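Long-range contacts in putative transcriptional regulator (Bacillus cytotoxicus NVH 391-98, PDB 3K4H), which probably regulates transcription as a sugar-responsive DNA-binding protein of the LacI family, its periplasmic-binding-protein-like core holding a bound glycan: residues K166-L170 with L186-P192; V183-M187 with A210-F216. All coordinates share one frame; numbering follows the deposited sequence.

Contact 1 of 2, residues K166-L170 with L186-P192; sequences KEYIL and LMGLQQP
Tyr-168 and Leu-170 meet Leu-186 and Leu-189 within a beta-alpha-beta crossover of the Rossmann-like lobe: strand 169-171 at the sheet border, helix 176-187 laid over neighbouring strand 134-138, then strand 195-198 beyond it. Leu-186 is the bump that fills the hollow between the short 3-10 turn and the start of strand 169-171. A chi1 of -77° swings the end of its side chain nearer to both, and its two methyls fork to different walls. The CD2 methyl lies against the turn, 3.7 Å from the carbonyl oxygen O of Glu-167, and has the alpha carbon of Tyr-168 and ring atom CD1 close by, the ring met obliquely. The other branch turns to the strand, where the side chains of Leu-170 and Leu-186 run antiparallel and overlap side by side; Leu-170 CD1 is 3.8 Å from Leu-186 CG. The same leucine at 186 reaches Ala-135 and Ile-137 of strand 134-138, so it lies across two adjacent strands of the sheet.

Leu-189, just past the helix, makes the second bump. Its backbone N bonds to Leu-186 O, a turn that brings its side chain back over the Glu-167 peptide. One methyl, CD1, stands 3.8 Å from Glu-167 O; the other, CD2, brushes the CB of Glu-167 at 4.2 Å. The tyrosine hydroxyl points at the loop of Gln-191 and Pro-192, though its exact position is doubtful. The Leu-189 side chain slants across the tyrosine and meets the edge of the ring rather than its face: Leu-189 CD1 sits near the ring plane, 3.6 Å from Tyr-168 CE1.

Contact 2 of 2, residues V183-M187 with A210-F216; sequences VEELM and ALSKKGF
Two neighbouring helices on one face of the C-terminal Rossmann-like sheet pack here through their last turns, the second closed by a Schellman motif. Val-183 is buried in the seam. Its CB rests 3.6 Å from Ala-210 CB, while CG1, anti to the backbone N at chi1 162°, is 3.6 Å from Leu-211 CD1. One turn on, selenomethionine Met-187 lies roughly perpendicular to the Leu-211 side chain, its CG 3.8 Å from Leu-211 CD1. The bent chain of Met-187 then meets Phe-216, whose side chain points back at it. CG approaches CE2 of the ring obliquely at 3.7 Å, and SE lies above the ring face, 5.2 Å from the centroid and 19° off its normal, a distant Met-aromatic contact. Gly-215, at positive phi, reverses the chain, and Phe-216 N bonds back to Leu-211 O; this brings the ring alongside the helix end. At the outer margin the extended Lys-214 passes Val-183 and crosses Glu-184, its NZ 3.3 Å from OE1 of Glu-184 in a salt bridge. NZ is just as near the second carboxylate oxygen, so the ammonium straddles both, and this exposed ion pair probably adds modestly to a seam held mainly by apolar contact.

From the N terminus, the chain leaves strand 169-171, runs through helix 176-187 and comes back alongside its start; contact 1 closes this loop, with 15 residues between its segments. Contact 2 closes the next one, spanning 22 residues through strand 195-198 and helix 201-213. The loops overlap in sequence without nesting: both contacts include Leu-186 and Met-187, but Leu-186 serves contact 1 and Met-187 contact 2. The end of helix 176-187 is thus the element the two contacts share, facing the border strand on one flank and the neighbouring helix on another. The contacts, their centres about 11 Å apart, tie strand 169-171, helix 176-187 and helix 201-213 of one lobe together.

Contact 1 of 2, residues K166-L170 with L186-P192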
# COMPACT_ATOMS: atom_id res chain seq x y z
N LYS A 166 -5.68 16.66 21.82
CA LYS A 166 -7.01 16.20 21.47
C LYS A 166 -7.84 17.31 20.81
O LYS A 166 -8.75 17.04 20.01
CB LYS A 166 -7.66 15.63 22.76
CG LYS A 166 -9.15 15.78 22.96
CD LYS A 166 -9.39 16.26 24.40
CE LYS A 166 -10.70 15.72 25.01
NZ LYS A 166 -10.66 15.84 26.51
N GLU A 167 -7.51 18.56 21.12
CA GLU A 167 -8.30 19.70 20.64
C GLU A 167 -7.89 20.18 19.26
O GLU A 167 -8.50 21.09 18.73
CB GLU A 167 -8.40 20.85 21.68
CG GLU A 167 -7.17 21.08 22.57
CD GLU A 167 -7.07 20.08 23.73
OE1 GLU A 167 -5.98 19.49 23.91
OE2 GLU A 167 -8.06 19.89 24.46
N TYR A 168 -6.87 19.54 18.68
CA TYR A 168 -6.46 19.70 17.27
C TYR A 168 -6.95 18.56 16.37
O TYR A 168 -6.74 18.58 15.14
CB TYR A 168 -4.92 19.77 17.14
CG TYR A 168 -4.23 21.06 17.61
CD1 TYR A 168 -4.94 22.09 18.22
CD2 TYR A 168 -2.84 21.21 17.46
CE1 TYR A 168 -4.30 23.24 18.66
CE2 TYR A 168 -2.19 22.35 17.90
CZ TYR A 168 -2.93 23.37 18.50
OH TYR A 168 -2.30 24.52 18.94
N ILE A 169 -7.73 17.66 16.91
CA ILE A 169 -8.32 16.63 16.09
C ILE A 169 -9.82 16.78 15.93
O ILE A 169 -10.52 16.69 16.87
CB ILE A 169 -8.08 15.33 16.73
CG1 ILE A 169 -6.61 15.12 16.94
CG2 ILE A 169 -8.52 14.27 15.86
CD1 ILE A 169 -6.33 13.98 17.75
N LEU A 170 -10.31 17.01 14.72
CA LEU A 170 -11.72 17.29 14.47
C LEU A 170 -12.44 16.39 13.53
O LEU A 170 -11.94 16.08 12.51
CB LEU A 170 -11.87 18.70 13.97
CG LEU A 170 -11.31 19.62 15.00
CD1 LEU A 170 -11.62 21.02 14.70
CD2 LEU A 170 -12.00 19.16 16.20
N LEU A 186 -11.11 25.78 16.16
CA LEU A 186 -9.66 25.84 16.19
C LEU A 186 -9.13 27.23 16.48
O LEU A 186 -8.35 27.43 17.42
CB LEU A 186 -9.10 25.33 14.87
CG LEU A 186 -9.10 23.81 14.69
CD1 LEU A 186 -8.74 23.52 13.27
CD2 LEU A 186 -8.14 23.15 15.67
N MSE A 187 -9.58 28.20 15.70
CA MSE A 187 -9.18 29.58 15.90
C MSE A 187 -9.70 30.17 17.22
O MSE A 187 -9.25 31.22 17.66
CB MSE A 187 -9.59 30.42 14.68
CG MSE A 187 -8.46 30.64 13.70
SE MSE A 187 -7.04 29.28 13.56
CE MSE A 187 -5.55 30.57 13.63
N GLY A 188 -10.61 29.45 17.87
CA GLY A 188 -11.18 29.86 19.15
C GLY A 188 -10.45 29.37 20.39
O GLY A 188 -10.83 29.73 21.50
N LEU A 189 -9.42 28.56 20.22
CA LEU A 189 -8.63 28.04 21.34
C LEU A 189 -7.67 29.09 21.86
O LEU A 189 -7.45 30.11 21.20
CB LEU A 189 -7.80 26.82 20.89
CG LEU A 189 -8.46 25.56 20.33
CD1 LEU A 189 -7.37 24.60 19.83
CD2 LEU A 189 -9.34 24.89 21.37
N GLN A 190 -7.09 28.84 23.03
CA GLN A 190 -6.05 29.70 23.59
C GLN A 190 -4.75 29.58 22.83
O GLN A 190 -4.03 30.55 22.69
CB GLN A 190 -5.79 29.37 25.05
CG GLN A 190 -6.96 29.61 25.97
CD GLN A 190 -6.52 29.67 27.42
OE1 GLN A 190 -5.40 30.06 27.72
NE2 GLN A 190 -7.40 29.27 28.33
N GLN A 191 -4.42 28.38 22.36
CA GLN A 191 -3.22 28.18 21.55
C GLN A 191 -3.50 27.48 20.20
O GLN A 191 -3.23 26.30 20.05
CB GLN A 191 -2.09 27.56 22.40
CG GLN A 191 -1.57 28.57 23.44
CD GLN A 191 -0.66 28.00 24.52
OE1 GLN A 191 0.53 27.74 24.27
NE2 GLN A 191 -1.19 27.85 25.74
N PRO A 192 -4.04 28.22 19.22
CA PRO A 192 -4.54 27.58 17.99
C PRO A 192 -3.44 26.95 17.14
O PRO A 192 -2.26 27.14 17.44
CB PRO A 192 -5.23 28.74 17.23
CG PRO A 192 -5.51 29.75 18.26
CD PRO A 192 -4.33 29.67 19.21

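Contact 2 of 2, residues V183-M187 with A210-F216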
# COMPACT_ATOMS: atom_id res chain seq x y z
N VAL A 183 -12.96 25.99 11.89
CA VAL A 183 -12.20 27.21 12.07
C VAL A 183 -12.68 27.91 13.31
O VAL A 183 -11.89 28.43 14.07
CB VAL A 183 -12.27 28.12 10.81
CG1 VAL A 183 -11.86 29.52 11.13
CG2 VAL A 183 -11.35 27.56 9.73
N GLU A 184 -13.98 27.90 13.56
CA GLU A 184 -14.49 28.50 14.79
C GLU A 184 -13.85 27.83 16.01
O GLU A 184 -13.31 28.49 16.87
CB GLU A 184 -16.02 28.39 14.86
CG GLU A 184 -16.62 29.26 15.92
CD GLU A 184 -16.77 30.68 15.45
OE1 GLU A 184 -16.83 30.89 14.22
OE2 GLU A 184 -16.82 31.59 16.31
N GLU A 185 -13.91 26.50 16.05
CA GLU A 185 -13.33 25.72 17.12
C GLU A 185 -11.83 25.95 17.26
O GLU A 185 -11.33 26.26 18.34
CB GLU A 185 -13.60 24.25 16.86
CG GLU A 185 -14.75 23.67 17.62
CD GLU A 185 -14.43 22.29 18.14
OE1 GLU A 185 -13.52 21.63 17.59
OE2 GLU A 185 -15.09 21.85 19.11
N LEU A 186 -11.11 25.78 16.16
CA LEU A 186 -9.66 25.84 16.19
C LEU A 186 -9.13 27.23 16.48
O LEU A 186 -8.35 27.43 17.42
CB LEU A 186 -9.10 25.33 14.87
CG LEU A 186 -9.10 23.81 14.69
CD1 LEU A 186 -8.74 23.52 13.27
CD2 LEU A 186 -8.14 23.15 15.67
N MSE A 187 -9.58 28.20 15.70
CA MSE A 187 -9.18 29.58 15.90
C MSE A 187 -9.70 30.17 17.22
O MSE A 187 -9.25 31.22 17.66
CB MSE A 187 -9.59 30.42 14.68
CG MSE A 187 -8.46 30.64 13.70
SE MSE A 187 -7.04 29.28 13.56
CE MSE A 187 -5.55 30.57 13.63
N ALA A 210 -13.58 30.65 6.02
CA ALA A 210 -13.87 30.95 7.40
C ALA A 210 -12.70 31.72 7.99
O ALA A 210 -12.88 32.68 8.74
CB ALA A 210 -14.12 29.68 8.18
N LEU A 211 -11.51 31.30 7.61
CA LEU A 211 -10.29 31.90 8.08
C LEU A 211 -10.21 33.33 7.53
O LEU A 211 -9.69 34.25 8.19
CB LEU A 211 -9.13 31.05 7.59
CG LEU A 211 -8.06 30.51 8.55
CD1 LEU A 211 -8.56 30.19 9.91
CD2 LEU A 211 -7.44 29.28 7.96
N SER A 212 -10.78 33.54 6.35
CA SER A 212 -10.75 34.84 5.73
C SER A 212 -11.85 35.72 6.26
O SER A 212 -11.70 36.93 6.29
CB SER A 212 -10.85 34.73 4.22
OG SER A 212 -9.61 34.32 3.70
N LYS A 213 -12.97 35.13 6.68
CA LYS A 213 -14.01 35.95 7.27
C LYS A 213 -13.48 36.52 8.60
O LYS A 213 -13.85 37.60 9.01
CB LYS A 213 -15.31 35.17 7.46
CG LYS A 213 -16.54 36.05 7.62
CD LYS A 213 -17.76 35.24 8.11
CE LYS A 213 -19.10 35.85 7.69
NZ LYS A 213 -19.17 37.35 7.86
N LYS A 214 -12.58 35.80 9.25
CA LYS A 214 -12.05 36.26 10.53
C LYS A 214 -10.86 37.22 10.37
O LYS A 214 -10.33 37.73 11.37
CB LYS A 214 -11.74 35.08 11.45
CG LYS A 214 -13.01 34.29 11.78
CD LYS A 214 -12.81 33.26 12.87
CE LYS A 214 -14.14 32.89 13.48
NZ LYS A 214 -13.91 32.32 14.83
N GLY A 215 -10.47 37.46 9.11
CA GLY A 215 -9.43 38.40 8.77
C GLY A 215 -8.04 37.80 8.78
O GLY A 215 -7.04 38.53 8.74
N PHE A 216 -7.95 36.48 8.83
CA PHE A 216 -6.66 35.83 8.66
C PHE A 216 -6.28 35.78 7.18
O PHE A 216 -7.10 35.99 6.29
CB PHE A 216 -6.65 34.41 9.22
CG PHE A 216 -6.84 34.34 10.68
CD1 PHE A 216 -5.76 34.35 11.53
CD2 PHE A 216 -8.11 34.25 11.23
CE1 PHE A 216 -5.95 34.28 12.91
CE2 PHE A 216 -8.31 34.19 12.59
CZ PHE A 216 -7.25 34.20 13.43